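Local coordinates for protein TRAP dicarboxylate transporter, DctP subunit (Anaerococcus prevoti, PDB 4N91) that binds D-glucuronate, both alpha and beta anomers, in its cleft and probably serves as the periplasmic solute receptor of a TRAP transporter, at residues S95-T101 with Q177-N182; L114-A120 with Y331-A337; Y121-M125 with M239-I243; E129-I134 with F324-I328. All coordinates share one frame; numbering follows the deposited sequence. Where two conformers were deposited one is given.

Contact 1: residues S95-T101 with Q177-N182; sequences SNAILET and QQSPTN. With BDP (beta-D-glucopyranuronic acid), chain C.
At the N-terminus of helix 180-188, the carboxylate of Glu100 accepts hydrogen bonds from the first turn across the contact, while Ser95 and Gln177 meet at the wall of the glucuronate pocket. Glu100 OE2 takes the backbone N-H of Thr181 on its syn side at 2.9 Å, nearly straight at 170°, and Thr181 OG1 donates to Glu100 OE1 at 2.7 Å, also syn. Ser179, the N-cap residue, puts OG 2.8 Å from Glu100 OE2, though its proton could instead go to Asn182 OD1. Glu100 OE1 has a second donor in Asn110. A lysine in place of Glu100 would probably leave Thr181 N and OG1 without their acceptor and set a positive charge against the helix N-terminus. In this periplasmic-binding-protein fold the other end of the contact faces the sugar: Gln177 NE2 donates to Ser95 OG at 3.2 Å, nearly in its amide plane, and the same oxygen caps helix 96-99 by accepting from Ala97 N. Ser95 OG, turned opposite its own backbone N (chi1 178°), lies where both N-H groups reach it. Gln177 CD lies 3.5 Å from BDP C6, beside the sugar carboxylate. On the outer side, a water bridges Thr101 OG1 and Gln178 O.

Contact 2: residues L114-A120 with Y331-A337; sequences LFASSEA and YNEEYPA
Asn332 and Ser117 carry the polar part of this contact, each tying one segment's side chain to the other's backbone. The amide of Asn332 bonds to the chain just before helix 118-125 through both of its ends: ND2 donates to Leu114 O at 2.9 Å, in that carbonyl's plane, and OD1 accepts from Ala116 N at 2.8 Å. The second bond arrives 60° out of the plane of the Asn332 carbonyl, so it does not lie on a lone pair. With two opposite ends engaged, a flip of the amide would be expected to cost both bonds; Gln329 OE1 offers ND2 a further acceptor. Ser117 OG donates to Tyr335 O at 2.6 Å and accepts from Ala120 N at 2.9 Å. Chi1 of 69° sets OG between the backbone N and the carbonyl carbon, where it can reach the N-H three residues on. This makes Ser117 the N-cap of helix 118-125, and its bond to Tyr335 O fastens that cap to the chain leaving the C-terminal helix 322-334. Van der Waals contacts fill in around these bonds. Two are carbon to carbon: Ala120 CB sits 4.1 Å from Tyr335 CB, and Glu119 CB approaches Tyr335 CB at 4.0 Å. Others set carbon against oxygen, with Ala120 CB 3.4 Å from Asn332 OD1 and Ala337 CB 3.6 Å from Ala116 O. Farther along, the Tyr335 ring stacks with His123.

Contact 3: residues Y121-M125 with M239-I243; sequences YHHVM and MVPDI. With BDP (beta-D-glucopyranuronic acid), chain C.
Tyr121 reaches from helix 118-125 to residues 239-241 and is packed tightly along its length, with Met239 over the ring and Pro241 closest at the hydroxyl. Both Met239 and Met125 are selenomethionines. Met239 CB sits above the ring centre, 3.9 Å from the centroid and 10° off the normal, a CH-pi contact over the face. Its selenium lies obliquely, 43° off the normal, in a Met-aromatic contact, and the bend at the last torsion brings CE to 3.6 Å from Tyr121 CD2. Chi1 of 171° places the Tyr121 ring opposite its own backbone N and points the hydroxyl at the loop, where OH comes 3.1 Å from Pro241 CA. Pro241 N has no hydrogen to offer that oxygen. Met125, folded back at chi2 and chi3, adds to this packed part by laying CE 3.7 Å from Pro241 CG.

The looser side begins where Met125 CE approaches Ile243 CD1 only at 4.3 Å. Beside the tyrosine hydroxyl the contact is hydrated: a water lies 2.7 Å from Tyr121 OH and makes a weak bond to Val240 O, bridging the two segments.

Opposite in direction to Pro241, Asp242 turns away from the helix and toward the sugar, where OD1 lies 2.7 Å from BDP O3. The helix thus packs against the loop and the start of strand 242-247, an inner strand of the five-stranded sheet that contributes Asp242 to the glucuronate pocket of this solute-binding protein.

Contact 4: residues E129-I134 with F324-I328; sequences EIVKPI and FYDAI
Phe324 lays its ring against Ile134, Pro133 and Ile130 where helices 128-135 and 322-334 pack nearly antiparallel, their local axes 10.6 Å apart at an angle of 152°. Ile134 CD1 stands over one face of the ring, 3.9 Å from its centroid and 15° off the normal, a CH-pi contact. Pro133 CB touches the edge in plane, 3.8 Å from Phe324 CZ. Ile130 passes alongside, its CG2 at 4.2 Å from Phe324 CD1, and its extended CG1 branch carries CD1 to 3.8 Å from Ala327 CB one turn farther along. Cutting Phe324 back to an alanine is likely to leave the Ile134 methyl and Pro133 without their aromatic partner and open a gap between the helices.

Further out, Val124 of helix 118-125 touches both Ile130 and Ile328, joining the pair to a third helix, and Val105 and Trp106 pack on Ile134. Chi1 of -63° swings the phenyl group of Phe324 opposite its own carbonyl carbon and across to the other helix. Pro133 has no N-H to give to the preceding turn, and the helix is kinked there. Ile130 O, buried with no hydrogen-bond partner, meets the ring edge instead, 3.3 Å from Phe324 CE1.

Overall arrangement
Contacts 2, 3 and 4 form a connected group, with contact 3 centred about 11 Å from each of the other two and contacts 2 and 4 about 14 Å apart. Helix 118-125 serves contacts 2 and 3; the C-terminal helix 322-334 serves contacts 2 and 4. Along the chain the first segments come in the order 1, 2, 3, 4, whereas the second run 1, 3, 4, 2, so contacts 3 and 4 nest inside the loop closed by contact 2. Contact 1, centred about 15 Å from contact 3, joins it through Asn96 N and Pro241 O. The adjacent strands 91-95 and 242-247 of the five-stranded sheet lie beside this bond, between the sugar pocket and the peripheral helices.

Contact 1: residues S95-T101 with Q177-N182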
# COMPACT_ATOMS: atom_id res chain seq x y z
N SER A 95 -1.80 -1.93 -3.69
CA SER A 95 -0.57 -1.53 -3.04
C SER A 95 0.52 -1.37 -4.08
O SER A 95 0.62 -2.14 -5.04
CB SER A 95 -0.12 -2.58 -2.02
OG SER A 95 1.11 -2.24 -1.43
N ASN A 96 1.35 -0.36 -3.89
CA ASN A 96 2.49 -0.15 -4.77
C ASN A 96 3.35 -1.42 -4.86
O ASN A 96 4.01 -1.67 -5.87
CB ASN A 96 3.32 1.00 -4.23
CG ASN A 96 4.29 1.53 -5.23
OD1 ASN A 96 3.94 2.36 -6.06
ND2 ASN A 96 5.52 1.07 -5.16
N ALA A 97 3.34 -2.20 -3.78
CA ALA A 97 4.15 -3.42 -3.72
C ALA A 97 3.91 -4.31 -4.94
O ALA A 97 4.83 -4.93 -5.45
CB ALA A 97 3.86 -4.19 -2.43
N ILE A 98 2.66 -4.44 -5.37
CA ILE A 98 2.36 -5.36 -6.46
C ILE A 98 2.44 -4.73 -7.84
O ILE A 98 2.55 -5.42 -8.83
CB ILE A 98 1.01 -6.10 -6.29
CG1 ILE A 98 -0.16 -5.14 -6.47
CG2 ILE A 98 0.94 -6.87 -4.91
CD1 ILE A 98 -1.49 -5.84 -6.65
N LEU A 99 2.44 -3.41 -7.91
CA LEU A 99 2.44 -2.74 -9.20
C LEU A 99 3.79 -2.87 -9.90
O LEU A 99 3.87 -2.79 -11.11
CB LEU A 99 2.05 -1.29 -9.08
CG LEU A 99 0.59 -1.10 -8.62
CD1 LEU A 99 0.30 0.38 -8.49
CD2 LEU A 99 -0.40 -1.75 -9.57
N GLU A 100 4.85 -3.13 -9.13
CA GLU A 100 6.17 -3.34 -9.72
C GLU A 100 6.24 -4.53 -10.67
O GLU A 100 7.15 -4.59 -11.47
CB GLU A 100 7.24 -3.46 -8.63
CG GLU A 100 7.11 -4.70 -7.77
CD GLU A 100 8.19 -4.82 -6.70
OE1 GLU A 100 8.87 -3.81 -6.37
OE2 GLU A 100 8.34 -5.95 -6.17
N THR A 101 5.30 -5.45 -10.59
CA THR A 101 5.26 -6.59 -11.50
C THR A 101 4.56 -6.23 -12.81
O THR A 101 4.64 -6.98 -13.76
CB THR A 101 4.60 -7.85 -10.85
OG1 THR A 101 3.22 -7.60 -10.55
CG2 THR A 101 5.33 -8.24 -9.58
N GLN A 177 3.47 -9.43 0.40
CA GLN A 177 2.65 -9.27 -0.79
C GLN A 177 3.34 -9.90 -1.98
O GLN A 177 4.50 -10.33 -1.88
CB GLN A 177 2.41 -7.79 -1.03
CG GLN A 177 1.70 -7.11 0.14
CD GLN A 177 1.33 -5.67 -0.20
OE1 GLN A 177 0.34 -5.42 -0.89
NE2 GLN A 177 2.13 -4.75 0.25
N GLN A 178 2.62 -10.01 -3.09
CA GLN A 178 3.18 -10.57 -4.31
C GLN A 178 4.10 -9.55 -4.97
O GLN A 178 3.74 -8.86 -5.94
CB GLN A 178 2.09 -11.05 -5.28
CG GLN A 178 2.64 -11.96 -6.38
CD GLN A 178 1.61 -12.41 -7.39
OE1 GLN A 178 1.65 -12.00 -8.55
NE2 GLN A 178 0.68 -13.25 -6.97
N SER A 179 5.31 -9.48 -4.44
CA SER A 179 6.26 -8.44 -4.72
C SER A 179 7.69 -8.99 -4.70
O SER A 179 8.19 -9.37 -3.63
CB SER A 179 6.14 -7.39 -3.61
OG SER A 179 7.23 -6.47 -3.64
N PRO A 180 8.34 -9.06 -5.86
CA PRO A 180 9.73 -9.56 -5.85
C PRO A 180 10.66 -8.75 -4.95
O PRO A 180 11.57 -9.33 -4.35
CB PRO A 180 10.15 -9.51 -7.31
CG PRO A 180 8.83 -9.56 -8.09
CD PRO A 180 7.82 -8.85 -7.22
N THR A 181 10.40 -7.46 -4.79
CA THR A 181 11.22 -6.64 -3.89
C THR A 181 11.14 -7.16 -2.46
O THR A 181 12.16 -7.37 -1.79
CB THR A 181 10.78 -5.17 -3.96
OG1 THR A 181 11.18 -4.64 -5.21
CG2 THR A 181 11.40 -4.37 -2.82
N ASN A 182 9.92 -7.44 -2.00
CA ASN A 182 9.74 -7.94 -0.65
C ASN A 182 10.27 -9.34 -0.46
O ASN A 182 10.75 -9.68 0.62
CB ASN A 182 8.28 -7.83 -0.21
CG ASN A 182 7.92 -6.39 0.13
OD1 ASN A 182 7.56 -5.61 -0.74
ND2 ASN A 182 8.06 -6.03 1.41
C1 BDP C . -2.25 -2.91 3.52
C2 BDP C . -2.46 -2.18 2.28
C3 BDP C . -3.20 -3.03 1.29
C4 BDP C . -2.49 -4.24 1.01
C5 BDP C . -2.22 -4.95 2.28
C6 BDP C . -1.31 -6.19 2.07
O2 BDP C . -3.45 -1.16 2.68
O3 BDP C . -3.43 -2.28 0.05
O4 BDP C . -3.09 -5.04 0.13
O5 BDP C . -1.50 -4.08 3.23
O6A BDP C . -1.74 -7.03 1.24
O1 BDP C . -1.31 -2.13 4.30
O6B BDP C . -0.37 -6.40 2.87
O HOH W 1 2.39 -9.03 -8.45

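Contact 2: residues L114-A120 with Y331-A337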
# COMPACT_ATOMS: atom_id res chain seq x y z
N LEU A 114 13.49 4.03 2.74
CA LEU A 114 13.64 5.02 1.70
C LEU A 114 13.34 6.40 2.25
O LEU A 114 14.07 7.35 1.98
CB LEU A 114 12.70 4.70 0.54
CG LEU A 114 12.61 5.76 -0.55
CD1 LEU A 114 13.97 5.89 -1.23
CD2 LEU A 114 11.52 5.38 -1.54
N PHE A 115 12.28 6.52 3.05
CA PHE A 115 11.88 7.83 3.54
C PHE A 115 12.34 8.11 4.97
O PHE A 115 12.26 7.25 5.85
CB PHE A 115 10.37 7.96 3.48
CG PHE A 115 9.80 7.75 2.11
CD1 PHE A 115 10.03 8.70 1.11
CD2 PHE A 115 9.05 6.64 1.82
CE1 PHE A 115 9.51 8.51 -0.16
CE2 PHE A 115 8.52 6.45 0.56
CZ PHE A 115 8.76 7.40 -0.43
N ALA A 116 12.83 9.33 5.20
CA ALA A 116 13.38 9.66 6.51
C ALA A 116 12.28 9.83 7.54
O ALA A 116 12.51 9.62 8.74
CB ALA A 116 14.22 10.92 6.42
N SER A 117 11.09 10.22 7.09
CA SER A 117 10.00 10.59 8.00
C SER A 117 8.70 10.48 7.26
O SER A 117 8.69 10.45 6.02
CB SER A 117 10.17 12.04 8.48
OG SER A 117 9.95 12.97 7.42
N SER A 118 7.59 10.43 7.99
CA SER A 118 6.29 10.38 7.34
C SER A 118 6.05 11.69 6.59
O SER A 118 5.42 11.70 5.53
CB SER A 118 5.15 10.04 8.33
OG SER A 118 4.91 11.10 9.23
N GLU A 119 6.59 12.79 7.11
CA GLU A 119 6.42 14.06 6.41
C GLU A 119 7.16 14.03 5.07
O GLU A 119 6.64 14.53 4.06
CB GLU A 119 6.92 15.25 7.25
CG GLU A 119 6.43 15.25 8.68
CD GLU A 119 7.37 14.45 9.59
OE1 GLU A 119 8.53 14.89 9.77
OE2 GLU A 119 6.95 13.40 10.11
N ALA A 120 8.38 13.50 5.04
CA ALA A 120 9.11 13.38 3.77
C ALA A 120 8.29 12.56 2.77
O ALA A 120 8.10 12.96 1.63
CB ALA A 120 10.48 12.74 3.99
N TYR A 331 13.76 15.71 -0.30
CA TYR A 331 12.68 15.77 0.66
C TYR A 331 13.12 15.18 2.00
O TYR A 331 12.69 15.66 3.05
CB TYR A 331 11.44 15.07 0.15
CG TYR A 331 10.63 15.93 -0.78
CD1 TYR A 331 9.91 17.01 -0.29
CD2 TYR A 331 10.57 15.65 -2.14
CE1 TYR A 331 9.16 17.79 -1.12
CE2 TYR A 331 9.82 16.42 -2.98
CZ TYR A 331 9.11 17.50 -2.46
OH TYR A 331 8.37 18.28 -3.31
N ASN A 332 13.96 14.15 1.97
CA ASN A 332 14.45 13.57 3.22
C ASN A 332 15.25 14.61 3.99
O ASN A 332 15.19 14.68 5.22
CB ASN A 332 15.31 12.33 2.97
CG ASN A 332 14.48 11.09 2.69
OD1 ASN A 332 13.30 11.01 3.04
ND2 ASN A 332 15.09 10.10 2.02
N GLU A 333 16.00 15.43 3.25
CA GLU A 333 16.81 16.49 3.87
C GLU A 333 15.95 17.62 4.45
O GLU A 333 16.26 18.16 5.51
CB GLU A 333 17.78 17.05 2.84
CG GLU A 333 18.88 16.08 2.45
CD GLU A 333 19.50 16.40 1.10
OE1 GLU A 333 19.54 17.60 0.73
OE2 GLU A 333 19.94 15.46 0.41
N GLU A 334 14.90 17.97 3.74
CA GLU A 334 13.98 19.02 4.15
C GLU A 334 13.10 18.58 5.33
O GLU A 334 12.74 19.39 6.18
CB GLU A 334 13.11 19.43 2.96
CG GLU A 334 12.13 20.57 3.25
CD GLU A 334 11.44 21.08 1.99
OE1 GLU A 334 11.71 20.53 0.89
OE2 GLU A 334 10.62 22.02 2.11
N TYR A 335 12.76 17.29 5.38
CA TYR A 335 11.90 16.77 6.45
C TYR A 335 12.53 15.55 7.11
O TYR A 335 12.07 14.42 6.92
CB TYR A 335 10.53 16.41 5.90
CG TYR A 335 9.83 17.56 5.23
CD1 TYR A 335 9.15 18.51 5.97
CD2 TYR A 335 9.87 17.71 3.85
CE1 TYR A 335 8.52 19.58 5.36
CE2 TYR A 335 9.24 18.76 3.23
CZ TYR A 335 8.56 19.70 3.99
OH TYR A 335 7.93 20.74 3.36
N PRO A 336 13.59 15.76 7.88
CA PRO A 336 14.28 14.63 8.50
C PRO A 336 13.51 14.06 9.67
O PRO A 336 12.51 14.63 10.09
CB PRO A 336 15.59 15.26 8.99
CG PRO A 336 15.23 16.65 9.27
CD PRO A 336 14.23 17.04 8.23
N ALA A 337 13.97 12.92 10.17
CA ALA A 337 13.40 12.31 11.35
C ALA A 337 13.54 13.26 12.54
O ALA A 337 12.55 13.62 13.18
CB ALA A 337 14.09 11.00 11.64

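Contact 3: residues Y121-M125 with M239-I243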
# COMPACT_ATOMS: atom_id res chain seq x y z
N TYR A 121 7.79 11.43 3.25
CA TYR A 121 6.96 10.53 2.46
C TYR A 121 5.74 11.24 1.86
O TYR A 121 5.49 11.16 0.66
CB TYR A 121 6.56 9.38 3.39
CG TYR A 121 5.52 8.42 2.86
CD1 TYR A 121 5.57 7.94 1.56
CD2 TYR A 121 4.52 7.95 3.70
CE1 TYR A 121 4.62 7.03 1.09
CE2 TYR A 121 3.56 7.03 3.25
CZ TYR A 121 3.62 6.59 1.95
OH TYR A 121 2.69 5.70 1.50
N HIS A 122 4.96 11.92 2.69
CA HIS A 122 3.75 12.57 2.21
C HIS A 122 4.06 13.64 1.18
O HIS A 122 3.34 13.80 0.19
CB HIS A 122 2.99 13.18 3.37
CG HIS A 122 2.49 12.18 4.35
ND1 HIS A 122 1.96 12.52 5.57
CD2 HIS A 122 2.45 10.82 4.29
CE1 HIS A 122 1.62 11.43 6.23
NE2 HIS A 122 1.92 10.38 5.48
N HIS A 123 5.14 14.37 1.40
CA HIS A 123 5.50 15.43 0.47
C HIS A 123 5.95 14.86 -0.86
O HIS A 123 5.65 15.43 -1.90
CB HIS A 123 6.57 16.34 1.06
CG HIS A 123 6.02 17.37 1.99
ND1 HIS A 123 5.89 17.16 3.35
CD2 HIS A 123 5.52 18.61 1.75
CE1 HIS A 123 5.36 18.24 3.90
NE2 HIS A 123 5.13 19.13 2.95
N VAL A 124 6.67 13.74 -0.81
CA VAL A 124 7.04 13.03 -2.03
C VAL A 124 5.82 12.60 -2.84
O VAL A 124 5.76 12.87 -4.04
CB VAL A 124 7.97 11.82 -1.73
CG1 VAL A 124 8.07 10.88 -2.93
CG2 VAL A 124 9.36 12.33 -1.34
N MSE A 125 4.84 11.98 -2.19
CA MSE A 125 3.68 11.43 -2.87
C MSE A 125 2.78 12.54 -3.41
O MSE A 125 2.00 12.32 -4.33
CB MSE A 125 2.89 10.51 -1.93
CG MSE A 125 3.66 9.30 -1.43
SE MSE A 125 4.52 8.26 -2.85
CE MSE A 125 2.93 7.81 -3.94
N MSE A 239 7.48 2.29 3.82
CA MSE A 239 6.27 3.10 3.78
C MSE A 239 5.74 2.95 2.36
O MSE A 239 6.24 3.59 1.44
CB MSE A 239 6.52 4.56 4.13
CG MSE A 239 7.17 4.70 5.45
SE MSE A 239 7.36 6.57 5.92
CE MSE A 239 5.65 6.77 6.90
N VAL A 240 4.75 2.08 2.21
CA VAL A 240 4.34 1.65 0.87
C VAL A 240 2.99 2.27 0.55
O VAL A 240 1.98 1.96 1.19
CB VAL A 240 4.23 0.11 0.74
CG1 VAL A 240 3.87 -0.28 -0.68
CG2 VAL A 240 5.55 -0.56 1.17
N PRO A 241 2.96 3.18 -0.43
CA PRO A 241 1.65 3.79 -0.69
C PRO A 241 0.68 2.82 -1.31
O PRO A 241 1.08 1.95 -2.09
CB PRO A 241 1.98 4.93 -1.67
CG PRO A 241 3.24 4.46 -2.38
CD PRO A 241 4.02 3.68 -1.32
N ASP A 242 -0.60 2.97 -0.99
CA ASP A 242 -1.66 2.39 -1.79
C ASP A 242 -1.92 3.33 -2.96
O ASP A 242 -1.89 4.57 -2.82
CB ASP A 242 -2.92 2.18 -0.95
CG ASP A 242 -2.83 1.01 0.00
OD1 ASP A 242 -2.09 0.03 -0.28
OD2 ASP A 242 -3.55 1.04 1.03
N ILE A 243 -2.14 2.76 -4.13
CA ILE A 243 -2.33 3.54 -5.35
C ILE A 243 -3.73 3.32 -5.88
O ILE A 243 -4.20 2.18 -5.98
CB ILE A 243 -1.33 3.12 -6.43
CG1 ILE A 243 0.10 3.14 -5.88
CG2 ILE A 243 -1.46 4.02 -7.66
CD1 ILE A 243 0.63 4.52 -5.48
C1 BDP C . -2.25 -2.91 3.52
C2 BDP C . -2.46 -2.18 2.28
C3 BDP C . -3.20 -3.03 1.29
C4 BDP C . -2.49 -4.24 1.01
C5 BDP C . -2.22 -4.95 2.28
C6 BDP C . -1.31 -6.19 2.07
O2 BDP C . -3.45 -1.16 2.68
O3 BDP C . -3.43 -2.28 0.05
O4 BDP C . -3.09 -5.04 0.13
O5 BDP C . -1.50 -4.08 3.23
O6A BDP C . -1.74 -7.03 1.24
O1 BDP C . -1.31 -2.13 4.30
O6B BDP C . -0.37 -6.40 2.87
O HOH W 2 1.87 3.88 3.32

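Contact 4: residues E129-I134 with F324-I328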
# COMPACT_ATOMS: atom_id res chain seq x y z
N GLU A 129 5.80 16.12 -9.87
CA GLU A 129 6.96 15.87 -10.71
C GLU A 129 7.57 14.51 -10.42
O GLU A 129 8.19 13.90 -11.27
CB GLU A 129 7.99 16.96 -10.53
CG GLU A 129 7.51 18.27 -11.09
CD GLU A 129 8.58 19.32 -11.08
OE1 GLU A 129 9.51 19.20 -10.25
OE2 GLU A 129 8.49 20.25 -11.91
N ILE A 130 7.37 14.04 -9.20
CA ILE A 130 7.82 12.70 -8.85
C ILE A 130 6.77 11.66 -9.23
O ILE A 130 7.11 10.68 -9.86
CB ILE A 130 8.14 12.59 -7.34
CG1 ILE A 130 9.32 13.51 -7.00
CG2 ILE A 130 8.47 11.14 -6.96
CD1 ILE A 130 9.74 13.51 -5.52
N VAL A 131 5.52 11.83 -8.82
CA VAL A 131 4.55 10.73 -8.99
C VAL A 131 3.97 10.61 -10.40
O VAL A 131 3.69 9.51 -10.85
CB VAL A 131 3.41 10.75 -7.93
CG1 VAL A 131 3.99 10.57 -6.55
CG2 VAL A 131 2.58 12.04 -8.03
N LYS A 132 3.81 11.71 -11.12
CA LYS A 132 3.12 11.60 -12.41
C LYS A 132 3.79 10.66 -13.42
O LYS A 132 3.10 9.87 -14.05
CB LYS A 132 2.83 12.98 -13.01
CG LYS A 132 1.34 13.29 -12.96
CD LYS A 132 0.99 14.77 -12.72
CE LYS A 132 -0.54 14.92 -12.70
NZ LYS A 132 -1.02 16.30 -12.43
N PRO A 133 5.12 10.72 -13.56
CA PRO A 133 5.79 9.79 -14.48
C PRO A 133 5.62 8.34 -14.06
O PRO A 133 5.54 7.46 -14.93
CB PRO A 133 7.26 10.20 -14.39
CG PRO A 133 7.23 11.58 -13.94
CD PRO A 133 6.05 11.74 -13.05
N ILE A 134 5.55 8.10 -12.76
CA ILE A 134 5.36 6.76 -12.24
C ILE A 134 3.92 6.31 -12.50
O ILE A 134 3.68 5.23 -13.05
CB ILE A 134 5.66 6.69 -10.74
CG1 ILE A 134 7.04 7.27 -10.44
CG2 ILE A 134 5.58 5.26 -10.22
CD1 ILE A 134 8.17 6.51 -11.05
N PHE A 324 14.48 9.93 -9.53
CA PHE A 324 13.41 9.90 -8.54
C PHE A 324 14.00 9.76 -7.14
O PHE A 324 13.61 10.46 -6.20
CB PHE A 324 12.43 8.76 -8.82
CG PHE A 324 11.72 8.91 -10.13
CD1 PHE A 324 10.60 9.71 -10.24
CD2 PHE A 324 12.19 8.27 -11.26
CE1 PHE A 324 9.94 9.85 -11.44
CE2 PHE A 324 11.56 8.41 -12.47
CZ PHE A 324 10.44 9.22 -12.57
N TYR A 325 14.95 8.84 -7.01
CA TYR A 325 15.67 8.67 -5.75
C TYR A 325 16.34 9.96 -5.30
O TYR A 325 16.25 10.32 -4.13
CB TYR A 325 16.69 7.56 -5.90
CG TYR A 325 17.36 7.13 -4.61
CD1 TYR A 325 16.73 6.25 -3.74
CD2 TYR A 325 18.63 7.56 -4.30
CE1 TYR A 325 17.36 5.84 -2.57
CE2 TYR A 325 19.26 7.15 -3.14
CZ TYR A 325 18.63 6.30 -2.28
OH TYR A 325 19.30 5.93 -1.13
N ASP A 326 17.00 10.67 -6.24
CA ASP A 326 17.63 11.96 -5.91
C ASP A 326 16.62 12.96 -5.36
O ASP A 326 16.90 13.66 -4.38
CB ASP A 326 18.28 12.60 -7.14
CG ASP A 326 19.46 11.80 -7.66
OD1 ASP A 326 20.05 11.00 -6.91
OD2 ASP A 326 19.78 11.98 -8.85
N ALA A 327 15.46 13.02 -5.99
CA ALA A 327 14.43 13.97 -5.60
C ALA A 327 13.90 13.62 -4.22
O ALA A 327 13.65 14.50 -3.41
CB ALA A 327 13.31 13.98 -6.63
N ILE A 328 13.74 12.33 -3.96
CA ILE A 328 13.30 11.86 -2.65
C ILE A 328 14.30 12.26 -1.57
O ILE A 328 13.92 12.68 -0.47
CB ILE A 328 13.07 10.34 -2.67
CG1 ILE A 328 11.83 10.04 -3.51
CG2 ILE A 328 12.94 9.78 -1.26
CD1 ILE A 328 11.64 8.58 -3.83